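Long-range contacts in putative peptide ABC-transport system periplasmic peptide-binding protein (Campylobacter jejuni, PDB 4OEV), which binds nickel(II) outside the cytoplasm and probably delivers it to an ABC-type importer, as a member of the bacterial solute-binding protein 5 family: residues R17-Y22 with S152-P157; N13-I18 with D27-L32; I423-A428 with K439-F444. One frame throughout, in Å; residues are numbered along the deposited sequence.

Contact 1. Residues R17-Y22 with S152-P157; sequences RINPAY and SFNQNP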
loop_
_atom_site.group_PDB
_atom_site.type_symbol
_atom_site.label_atom_id
_atom_site.label_comp_id
_atom_site.label_asym_id
_atom_site.label_seq_id
_atom_site.Cartn_x
_atom_site.Cartn_y
_atom_site.Cartn_z
ATOM N N ARG A 17 14.991 6.065 1.363
ATOM C CA ARG A 17 15.697 6.218 0.070
ATOM C C ARG A 17 14.679 6.717 -0.941
ATOM O O ARG A 17 13.700 6.018 -1.250
ATOM C CB ARG A 17 16.327 4.887 -0.374
ATOM C CG ARG A 17 17.474 4.411 0.486
ATOM C CD ARG A 17 17.964 3.026 0.042
ATOM N NE ARG A 17 17.058 1.963 0.454
ATOM C CZ ARG A 17 17.264 0.667 0.233
ATOM N NH1 ARG A 17 18.338 0.233 -0.419
ATOM N NH2 ARG A 17 16.390 -0.213 0.663
ATOM N N ILE A 18 14.822 7.972 -1.368
ATOM C CA ILE A 18 13.855 8.523 -2.295
ATOM C C ILE A 18 14.257 8.083 -3.685
ATOM O O ILE A 18 14.809 8.851 -4.475
ATOM C CB ILE A 18 13.732 10.068 -2.186
ATOM C CG1 ILE A 18 13.330 10.466 -0.747
ATOM C CG2 ILE A 18 12.649 10.574 -3.149
ATOM C CD1 ILE A 18 13.384 11.993 -0.473
ATOM N N ASN A 19 13.918 6.841 -3.979
ATOM C CA ASN A 19 14.378 6.168 -5.183
ATOM C C ASN A 19 13.307 5.160 -5.553
ATOM O O ASN A 19 12.974 4.294 -4.744
ATOM C CB ASN A 19 15.726 5.514 -4.900
ATOM C CG ASN A 19 16.273 4.735 -6.060
ATOM O OD1 ASN A 19 15.557 4.305 -6.962
ATOM N ND2 ASN A 19 17.570 4.564 -6.051
ATOM N N PRO A 20 12.720 5.312 -6.747
ATOM C CA PRO A 20 11.672 4.406 -7.235
ATOM C C PRO A 20 11.998 2.897 -7.033
ATOM O O PRO A 20 11.080 2.132 -6.776
ATOM C CB PRO A 20 11.586 4.754 -8.727
ATOM C CG PRO A 20 12.062 6.170 -8.804
ATOM C CD PRO A 20 12.914 6.478 -7.629
ATOM N N ALA A 21 13.273 2.497 -7.122
ATOM C CA ALA A 21 13.624 1.082 -6.975
ATOM C C ALA A 21 13.281 0.525 -5.584
ATOM O O ALA A 21 13.182 -0.708 -5.434
ATOM C CB ALA A 21 15.081 0.868 -7.252
ATOM N N TYR A 22 13.113 1.411 -4.592
ATOM C CA TYR A 22 12.820 1.006 -3.201
ATOM C C TYR A 22 11.449 1.516 -2.730
ATOM O O TYR A 22 11.147 1.538 -1.515
ATOM C CB TYR A 22 13.976 1.491 -2.261
ATOM C CG TYR A 22 15.293 0.981 -2.807
ATOM C CD1 TYR A 22 15.584 -0.390 -2.749
ATOM C CD2 TYR A 22 16.193 1.825 -3.426
ATOM C CE1 TYR A 22 16.738 -0.901 -3.270
ATOM C CE2 TYR A 22 17.404 1.318 -3.979
ATOM C CZ TYR A 22 17.656 -0.041 -3.886
ATOM O OH TYR A 22 18.796 -0.604 -4.385
ATOM N N SER A 152 24.464 8.084 -2.573
ATOM C CA SER A 152 24.056 9.328 -1.918
ATOM C C SER A 152 22.924 9.984 -2.705
ATOM O O SER A 152 22.175 10.813 -2.164
ATOM C CB SER A 152 25.244 10.266 -1.750
ATOM O OG SER A 152 25.851 10.590 -2.996
ATOM N N PHE A 153 22.776 9.550 -3.957
ATOM C CA PHE A 153 21.586 9.840 -4.758
ATOM C C PHE A 153 20.292 9.683 -3.998
ATOM O O PHE A 153 19.394 10.513 -4.126
ATOM C CB PHE A 153 21.521 8.893 -5.941
ATOM C CG PHE A 153 20.348 9.124 -6.857
ATOM C CD1 PHE A 153 19.170 8.411 -6.717
ATOM C CD2 PHE A 153 20.465 10.030 -7.914
ATOM C CE1 PHE A 153 18.109 8.620 -7.578
ATOM C CE2 PHE A 153 19.415 10.242 -8.780
ATOM C CZ PHE A 153 18.237 9.539 -8.624
ATOM N N ASN A 154 20.187 8.598 -3.221
ATOM C CA ASN A 154 18.946 8.276 -2.558
ATOM C C ASN A 154 18.518 9.348 -1.575
ATOM O O ASN A 154 17.361 9.385 -1.178
ATOM C CB ASN A 154 19.045 6.909 -1.848
ATOM C CG ASN A 154 19.290 5.780 -2.813
ATOM O OD1 ASN A 154 18.943 5.883 -3.983
ATOM N ND2 ASN A 154 19.886 4.687 -2.332
ATOM N N GLN A 155 19.444 10.203 -1.154
ATOM C CA GLN A 155 19.067 11.323 -0.290
ATOM C C GLN A 155 19.219 12.665 -1.020
ATOM O O GLN A 155 19.030 13.708 -0.419
ATOM C CB GLN A 155 19.902 11.325 0.993
ATOM C CG GLN A 155 19.660 10.124 1.934
ATOM C CD GLN A 155 20.327 8.846 1.434
ATOM O OE1 GLN A 155 21.433 8.881 0.896
ATOM N NE2 GLN A 155 19.658 7.720 1.610
ATOM N N ASN A 156 19.573 12.619 -2.307
ATOM C CA ASN A 156 19.690 13.809 -3.182
ATOM C C ASN A 156 19.129 13.482 -4.561
ATOM O O ASN A 156 19.830 13.641 -5.560
ATOM C CB ASN A 156 21.151 14.240 -3.335
ATOM C CG ASN A 156 21.778 14.682 -2.033
ATOM O OD1 ASN A 156 21.850 15.880 -1.741
ATOM N ND2 ASN A 156 22.232 13.715 -1.231
ATOM N N PRO A 157 17.864 13.020 -4.629
ATOM C CA PRO A 157 17.341 12.414 -5.860
ATOM C C PRO A 157 17.205 13.426 -6.996
ATOM O O PRO A 157 16.808 14.568 -6.752
ATOM C CB PRO A 157 15.971 11.883 -5.426
ATOM C CG PRO A 157 15.543 12.832 -4.364
ATOM C CD PRO A 157 16.811 13.183 -3.611
#
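An Asx turn at Asn19 and an inverse gamma turn centred on Ile18 shape the loop 17-22 where it meets the 3-10 turn of 152-155. The contact joins the loop between strand 6-11 and helix 30-33 to the loop leading into strand 163-169. Asn154 has the most surface buried here and is held from both its backbone and its side chain. Asn154 O accepts from Ile18 N at 2.9 Å, with the donor in the carbonyl plane on a lone pair. The Asn154 side chain has CG anti to the carbonyl carbon (chi1 -62°), and Asn154 OD1 takes an N-H of Asn19 ND2 at 2.8 Å. That bond is nearly straight, 169° at the hydrogen. OD1 lies in the amide plane of Asn19, but ND2 sits above the carbonyl plane of Asn154, and the two amides are turned 56° apart. The other branch, Asn154 ND2, donates to Leu148 O, so the amide is fixed at both ends.

Arg17 runs alongside Asn154 in the same direction, and Arg17 CD comes within 3.5 Å of Asn154 ND2. The chain then bends at chi3 and carries the guanidinium over one face of the Tyr22 ring, with NH1 above the ring centre. NH1 also donates to Asn149 O.

Ile18 supplies the apolar part. Its side chain crosses that of Pro157 obliquely, with Ile18 CG2 3.9 Å from Pro157 CG. Ile18 O is buried by the contact and has no polar partner in the model; what meets Ile18 O is a carbon, Pro157 CB, at 3.4 Å.

Contact 2. Residues N13-I18 with D27-L32; sequences NEIARI and DAVINL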
loop_
_atom_site.group_PDB
_atom_site.type_symbol
_atom_site.label_atom_id
_atom_site.label_comp_id
_atom_site.label_asym_id
_atom_site.label_seq_id
_atom_site.Cartn_x
_atom_site.Cartn_y
_atom_site.Cartn_z
ATOM N N ASN A 13 3.770 8.282 6.623
ATOM C CA ASN A 13 4.973 7.487 6.400
ATOM C C ASN A 13 6.003 8.254 5.592
ATOM O O ASN A 13 5.643 9.113 4.793
ATOM C CB ASN A 13 4.605 6.192 5.669
ATOM C CG ASN A 13 3.610 5.374 6.438
ATOM O OD1 ASN A 13 3.965 4.765 7.439
ATOM N ND2 ASN A 13 2.351 5.358 5.986
ATOM N N GLU A 14 7.269 7.963 5.837
ATOM C CA GLU A 14 8.352 8.503 5.077
ATOM C C GLU A 14 9.091 7.328 4.433
ATOM O O GLU A 14 8.694 6.163 4.583
ATOM C CB GLU A 14 9.273 9.336 5.965
ATOM C CG GLU A 14 9.809 8.595 7.172
ATOM C CD GLU A 14 10.765 9.434 8.004
ATOM O OE1 GLU A 14 11.093 10.569 7.578
ATOM O OE2 GLU A 14 11.195 8.943 9.076
ATOM N N ILE A 15 10.139 7.641 3.700
ATOM C CA ILE A 15 10.991 6.606 3.116
ATOM C C ILE A 15 12.455 7.022 3.242
ATOM O O ILE A 15 12.793 8.209 3.047
ATOM C CB ILE A 15 10.608 6.345 1.657
ATOM C CG1 ILE A 15 11.488 5.234 1.054
ATOM C CG2 ILE A 15 10.763 7.639 0.776
ATOM C CD1 ILE A 15 10.845 4.612 -0.151
ATOM N N ALA A 16 13.332 6.079 3.589
ATOM C CA ALA A 16 14.746 6.430 3.770
ATOM C C ALA A 16 15.502 6.608 2.459
ATOM O O ALA A 16 16.575 7.198 2.449
ATOM C CB ALA A 16 15.463 5.392 4.611
ATOM N N ARG A 17 14.991 6.065 1.363
ATOM C CA ARG A 17 15.697 6.218 0.070
ATOM C C ARG A 17 14.679 6.717 -0.941
ATOM O O ARG A 17 13.700 6.018 -1.250
ATOM C CB ARG A 17 16.327 4.887 -0.374
ATOM C CG ARG A 17 17.474 4.411 0.486
ATOM C CD ARG A 17 17.964 3.026 0.042
ATOM N NE ARG A 17 17.058 1.963 0.454
ATOM C CZ ARG A 17 17.264 0.667 0.233
ATOM N NH1 ARG A 17 18.338 0.233 -0.419
ATOM N NH2 ARG A 17 16.390 -0.213 0.663
ATOM N N ILE A 18 14.822 7.972 -1.368
ATOM C CA ILE A 18 13.855 8.523 -2.295
ATOM C C ILE A 18 14.257 8.083 -3.685
ATOM O O ILE A 18 14.809 8.851 -4.475
ATOM C CB ILE A 18 13.732 10.068 -2.186
ATOM C CG1 ILE A 18 13.330 10.466 -0.747
ATOM C CG2 ILE A 18 12.649 10.574 -3.149
ATOM C CD1 ILE A 18 13.384 11.993 -0.473
ATOM N N ASP A 27 5.009 6.047 0.678
ATOM C CA ASP A 27 5.419 7.451 0.760
ATOM C C ASP A 27 4.712 8.358 -0.245
ATOM O O ASP A 27 4.000 7.889 -1.142
ATOM C CB ASP A 27 6.917 7.561 0.561
ATOM C CG ASP A 27 7.313 7.289 -0.866
ATOM O OD1 ASP A 27 7.279 8.253 -1.646
ATOM O OD2 ASP A 27 7.626 6.125 -1.205
ATOM N N ALA A 28 4.885 9.665 -0.062
ATOM C CA ALA A 28 4.315 10.638 -0.995
ATOM C C ALA A 28 5.404 11.423 -1.732
ATOM O O ALA A 28 5.078 12.394 -2.438
ATOM C CB ALA A 28 3.354 11.617 -0.271
ATOM N N VAL A 29 6.682 11.031 -1.576
ATOM C CA VAL A 29 7.761 11.864 -2.091
ATOM C C VAL A 29 8.409 11.353 -3.397
ATOM O O VAL A 29 8.841 12.172 -4.219
ATOM C CB VAL A 29 8.887 12.088 -1.023
ATOM C CG1 VAL A 29 8.378 12.977 0.081
ATOM C CG2 VAL A 29 9.382 10.764 -0.434
ATOM N N ILE A 30 8.453 10.032 -3.607
ATOM C CA ILE A 30 9.023 9.503 -4.842
ATOM C C ILE A 30 8.174 10.012 -6.015
ATOM O O ILE A 30 8.720 10.395 -7.051
ATOM C CB ILE A 30 9.124 7.944 -4.860
ATOM C CG1 ILE A 30 10.098 7.509 -3.763
ATOM C CG2 ILE A 30 9.592 7.449 -6.295
ATOM C CD1 ILE A 30 10.319 5.982 -3.595
ATOM N N ASN A 31 6.851 10.053 -5.858
ATOM C CA ASN A 31 6.004 10.558 -6.957
ATOM C C ASN A 31 6.048 12.083 -7.163
ATOM O O ASN A 31 5.444 12.595 -8.107
ATOM C CB ASN A 31 4.553 10.118 -6.732
ATOM C CG ASN A 31 4.317 8.669 -7.126
ATOM O OD1 ASN A 31 4.377 7.767 -6.280
ATOM N ND2 ASN A 31 4.029 8.438 -8.406
ATOM N N LEU A 32 6.752 12.814 -6.296
ATOM C CA LEU A 32 6.974 14.262 -6.514
ATOM C C LEU A 32 8.214 14.471 -7.396
ATOM O O LEU A 32 8.211 15.263 -8.353
ATOM C CB LEU A 32 7.170 14.979 -5.190
ATOM C CG LEU A 32 6.012 14.807 -4.204
ATOM C CD1 LEU A 32 6.341 15.447 -2.878
ATOM C CD2 LEU A 32 4.756 15.440 -4.800
HETATM O O HOH W 1 6.239 10.318 2.139
#
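Asp27 OD1 is gripped by two backbone N-H groups. Ile30 N donates to the syn lone pair of Asp27 OD1 at 2.9 Å, in an almost straight bond of 176°. Val29 N reaches the anti lone pair of Asp27 OD1 at 2.8 Å and is more bent, 137° at the hydrogen. The pair makes an Asx turn and an Asx motif leading into helix 30-33. The carboxylate gets there because Asp27 CG takes the crowded position between the backbone N and the carbonyl carbon (chi1 71°).

The loop 13-18 packs against this turn through carbon. Ile15 has the central place. With CG1 anti to the backbone N, CG2 takes the crowded position between the backbone N and the carbonyl carbon. Ile15 CG2 meets Val29 CG2 at 3.6 Å. Ile15 CD1 meets Ile30 CD1, tip to tip, at 3.7 Å, and the two side chains cross at about a right angle. Ile15 CD1 also lies 3.7 Å from Asp27 OD2, the second carboxylate oxygen.

Ile18 closes the other end. The Ile18 side chain crosses Val29 at about a right angle and runs past Ile30 in the opposite direction; Ile18 CG1 to Val29 CG2 and Ile18 CG2 to Ile30 CG1 are both 4.0 Å. Val29 also packs on Ile194 and Phe176 of the neighbouring sheet.

One water joins the backbones: it donates to Asn13 O and accepts from Ala28 N at 2.7 Å. Asn13 also touches His481, a nickel ligand.

The direct contact is thus apolar, and the polar link between the segments runs through water. Asp27 OD1 is spent on the turn of its own segment, and the two N-H groups, near the start of a helix, would probably help keep Asp27 ionised.

Contact 3. Residues I423-A428 with K439-F444; sequences IALQKA and KYYKDF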
loop_
_atom_site.group_PDB
_atom_site.type_symbol
_atom_site.label_atom_id
_atom_site.label_comp_id
_atom_site.label_asym_id
_atom_site.label_seq_id
_atom_site.Cartn_x
_atom_site.Cartn_y
_atom_site.Cartn_z
ATOM N N ILE A 423 -0.456 -20.953 -6.400
ATOM C CA ILE A 423 -0.764 -21.329 -7.773
ATOM C C ILE A 423 -1.741 -20.339 -8.446
ATOM O O ILE A 423 -1.625 -19.993 -9.631
ATOM C CB ILE A 423 -1.353 -22.741 -7.800
ATOM C CG1 ILE A 423 -0.289 -23.749 -7.378
ATOM C CG2 ILE A 423 -1.899 -23.073 -9.158
ATOM C CD1 ILE A 423 -0.859 -25.136 -7.058
ATOM N N ALA A 424 -2.706 -19.893 -7.669
ATOM C CA ALA A 424 -3.729 -19.014 -8.179
ATOM C C ALA A 424 -3.122 -17.683 -8.559
ATOM O O ALA A 424 -3.389 -17.177 -9.643
ATOM C CB ALA A 424 -4.843 -18.839 -7.145
ATOM N N LEU A 425 -2.311 -17.109 -7.680
ATOM C CA LEU A 425 -1.711 -15.805 -7.966
ATOM C C LEU A 425 -0.698 -15.854 -9.096
ATOM O O LEU A 425 -0.489 -14.863 -9.832
ATOM C CB LEU A 425 -1.032 -15.275 -6.739
ATOM C CG LEU A 425 -2.003 -14.888 -5.599
ATOM C CD1 LEU A 425 -1.192 -14.383 -4.459
ATOM C CD2 LEU A 425 -2.975 -13.784 -6.059
ATOM N N GLN A 426 -0.014 -16.975 -9.206
ATOM C CA GLN A 426 0.985 -17.120 -10.274
ATOM C C GLN A 426 0.302 -17.206 -11.581
ATOM O O GLN A 426 0.708 -16.514 -12.533
ATOM C CB GLN A 426 1.894 -18.345 -10.012
ATOM C CG GLN A 426 2.918 -18.117 -8.854
ATOM C CD GLN A 426 3.805 -19.348 -8.555
ATOM O OE1 GLN A 426 3.990 -20.220 -9.404
ATOM N NE2 GLN A 426 4.359 -19.403 -7.346
ATOM N N LYS A 427 -0.728 -18.054 -11.685
ATOM C CA LYS A 427 -1.485 -18.116 -12.938
ATOM C C LYS A 427 -2.131 -16.771 -13.243
ATOM O O LYS A 427 -2.024 -16.238 -14.346
ATOM C CB LYS A 427 -2.557 -19.208 -12.894
ATOM C CG LYS A 427 -2.002 -20.645 -13.014
ATOM C CD LYS A 427 -3.077 -21.661 -12.665
ATOM C CE LYS A 427 -2.729 -23.066 -13.165
ATOM N NZ LYS A 427 -1.270 -23.371 -13.131
ATOM N N ALA A 428 -2.750 -16.190 -12.234
ATOM C CA ALA A 428 -3.491 -14.950 -12.440
ATOM C C ALA A 428 -2.648 -13.829 -13.037
ATOM O O ALA A 428 -3.131 -13.069 -13.860
ATOM C CB ALA A 428 -4.093 -14.479 -11.071
ATOM N N LYS A 439 -10.968 -15.718 -13.206
ATOM C CA LYS A 439 -11.134 -17.095 -12.737
ATOM C C LYS A 439 -10.089 -17.455 -11.694
ATOM O O LYS A 439 -10.413 -18.021 -10.655
ATOM C CB LYS A 439 -11.055 -18.077 -13.899
ATOM C CG LYS A 439 -11.260 -19.523 -13.511
ATOM C CD LYS A 439 -10.598 -20.458 -14.553
ATOM C CE LYS A 439 -10.474 -21.918 -14.044
ATOM N NZ LYS A 439 -9.857 -22.107 -12.671
ATOM N N TYR A 440 -8.840 -17.136 -11.975
ATOM C CA TYR A 440 -7.741 -17.436 -11.072
ATOM C C TYR A 440 -7.818 -16.607 -9.774
ATOM O O TYR A 440 -7.526 -17.103 -8.666
ATOM C CB TYR A 440 -6.441 -17.200 -11.810
ATOM C CG TYR A 440 -6.251 -18.169 -12.972
ATOM C CD1 TYR A 440 -6.640 -19.511 -12.869
ATOM C CD2 TYR A 440 -5.685 -17.745 -14.160
ATOM C CE1 TYR A 440 -6.441 -20.414 -13.934
ATOM C CE2 TYR A 440 -5.495 -18.628 -15.230
ATOM C CZ TYR A 440 -5.867 -19.948 -15.105
ATOM O OH TYR A 440 -5.669 -20.786 -16.169
ATOM N N TYR A 441 -8.214 -15.342 -9.908
ATOM C CA TYR A 441 -8.425 -14.516 -8.712
ATOM C C TYR A 441 -9.583 -15.099 -7.918
ATOM O O TYR A 441 -9.532 -15.102 -6.707
ATOM C CB TYR A 441 -8.682 -13.033 -9.101
ATOM C CG TYR A 441 -7.387 -12.401 -9.476
ATOM C CD1 TYR A 441 -6.307 -12.490 -8.608
ATOM C CD2 TYR A 441 -7.189 -11.819 -10.730
ATOM C CE1 TYR A 441 -5.095 -11.975 -8.932
ATOM C CE2 TYR A 441 -5.966 -11.304 -11.072
ATOM C CZ TYR A 441 -4.925 -11.373 -10.156
ATOM O OH TYR A 441 -3.691 -10.877 -10.438
ATOM N N LYS A 442 -10.603 -15.671 -8.586
ATOM C CA LYS A 442 -11.629 -16.360 -7.800
ATOM C C LYS A 442 -11.045 -17.558 -7.032
ATOM O O LYS A 442 -11.318 -17.725 -5.835
ATOM C CB LYS A 442 -12.788 -16.809 -8.691
ATOM C CG LYS A 442 -13.884 -17.555 -7.934
ATOM C CD LYS A 442 -14.806 -18.288 -8.898
ATOM C CE LYS A 442 -16.122 -18.692 -8.260
ATOM N NZ LYS A 442 -16.000 -19.878 -7.336
ATOM N N ASP A 443 -10.184 -18.354 -7.673
ATOM C CA ASP A 443 -9.487 -19.451 -6.985
ATOM C C ASP A 443 -8.697 -18.928 -5.774
ATOM O O ASP A 443 -8.735 -19.488 -4.677
ATOM C CB ASP A 443 -8.522 -20.169 -7.945
ATOM C CG ASP A 443 -9.246 -20.988 -9.001
ATOM O OD1 ASP A 443 -10.416 -21.339 -8.782
ATOM O OD2 ASP A 443 -8.648 -21.270 -10.069
ATOM N N PHE A 444 -8.001 -17.826 -5.984
ATOM C CA PHE A 444 -7.252 -17.198 -4.938
ATOM C C PHE A 444 -8.139 -16.804 -3.722
ATOM O O PHE A 444 -7.830 -17.142 -2.554
ATOM C CB PHE A 444 -6.542 -15.974 -5.538
ATOM C CG PHE A 444 -6.021 -15.000 -4.501
ATOM C CD1 PHE A 444 -5.053 -15.386 -3.613
ATOM C CD2 PHE A 444 -6.497 -13.700 -4.441
ATOM C CE1 PHE A 444 -4.555 -14.517 -2.667
ATOM C CE2 PHE A 444 -6.014 -12.819 -3.500
ATOM C CZ PHE A 444 -5.040 -13.219 -2.601
HETATM O O HOH W 2 -1.674 -12.205 -9.012
#
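Helices 419-429 and 434-450 pack side by side as an antiparallel pair. The axes of segments 423-428 and 439-444 approach to 8.0 Å at an angle of 162°. Small residues allow this closeness: Ala424 CB is 3.7 Å from Phe444 CB, and Ala428 CB is 3.7 Å from Tyr440 CB. Ala424 CB also rests against the backbone of the partner helix, near Tyr440 O and Phe444 N.

Three CH-pi contacts cross the interface, one of them made by Ala428. Leu425 CD2 sits over the face of Phe444, 3.6 Å from the ring centroid and 12° off the normal. The same Leu425 methyl also meets Tyr441 at its edge. Lys427 CB lies over the centre of the Tyr440 ring, 3.7 Å from the centroid, and its CD follows the ring on to CE1. Ala428 CB covers a face of Tyr441 toward the rim, with Tyr441 CZ only 3.3 Å away. Tyr441 points away from the partner helix at CB, yet its ring reaches Ala428.

The polar contacts are few. One water accepts from Tyr441 OH and donates to Leu425 O, so it ties the end of the ring to the opposite backbone. Lys439 NZ and Asp443 OD2 form a salt bridge along their own helix, at 3.0 Å. Ala428 O accepts a hydrogen bond from Arg437 NE near the turn between the helices.

The interface is therefore held by methyl and methylene groups on ring faces. Directed polar bonding between the segments is left to the water, while the charged ends of Lys439 and Asp443 are paired within one helix.

In the fold
Contacts 1 and 2 adjoin, with centres about 9 Å apart, and share Arg17 and Ile18. In contact 1 this loop meets 152-157; in contact 2 it meets the start of helix 30-33. They touch directly: Asn19 O is 3.3 Å from Ile30 CD1, and Gln155 NE2 is 3.2 Å from Ala16 O, probably hydrogen-bonded. Contact 2 is next to the metal site, where His26, His480 and His481 hold the nickel; the Asn13 side chain is about 5 Å from the ion and about 7 Å from the oxalate. Contact 3 is separate. It lies away from the annotated sites, its centre about 34 Å from that of contact 1, and about 21 Å from contact 2 between nearest atoms.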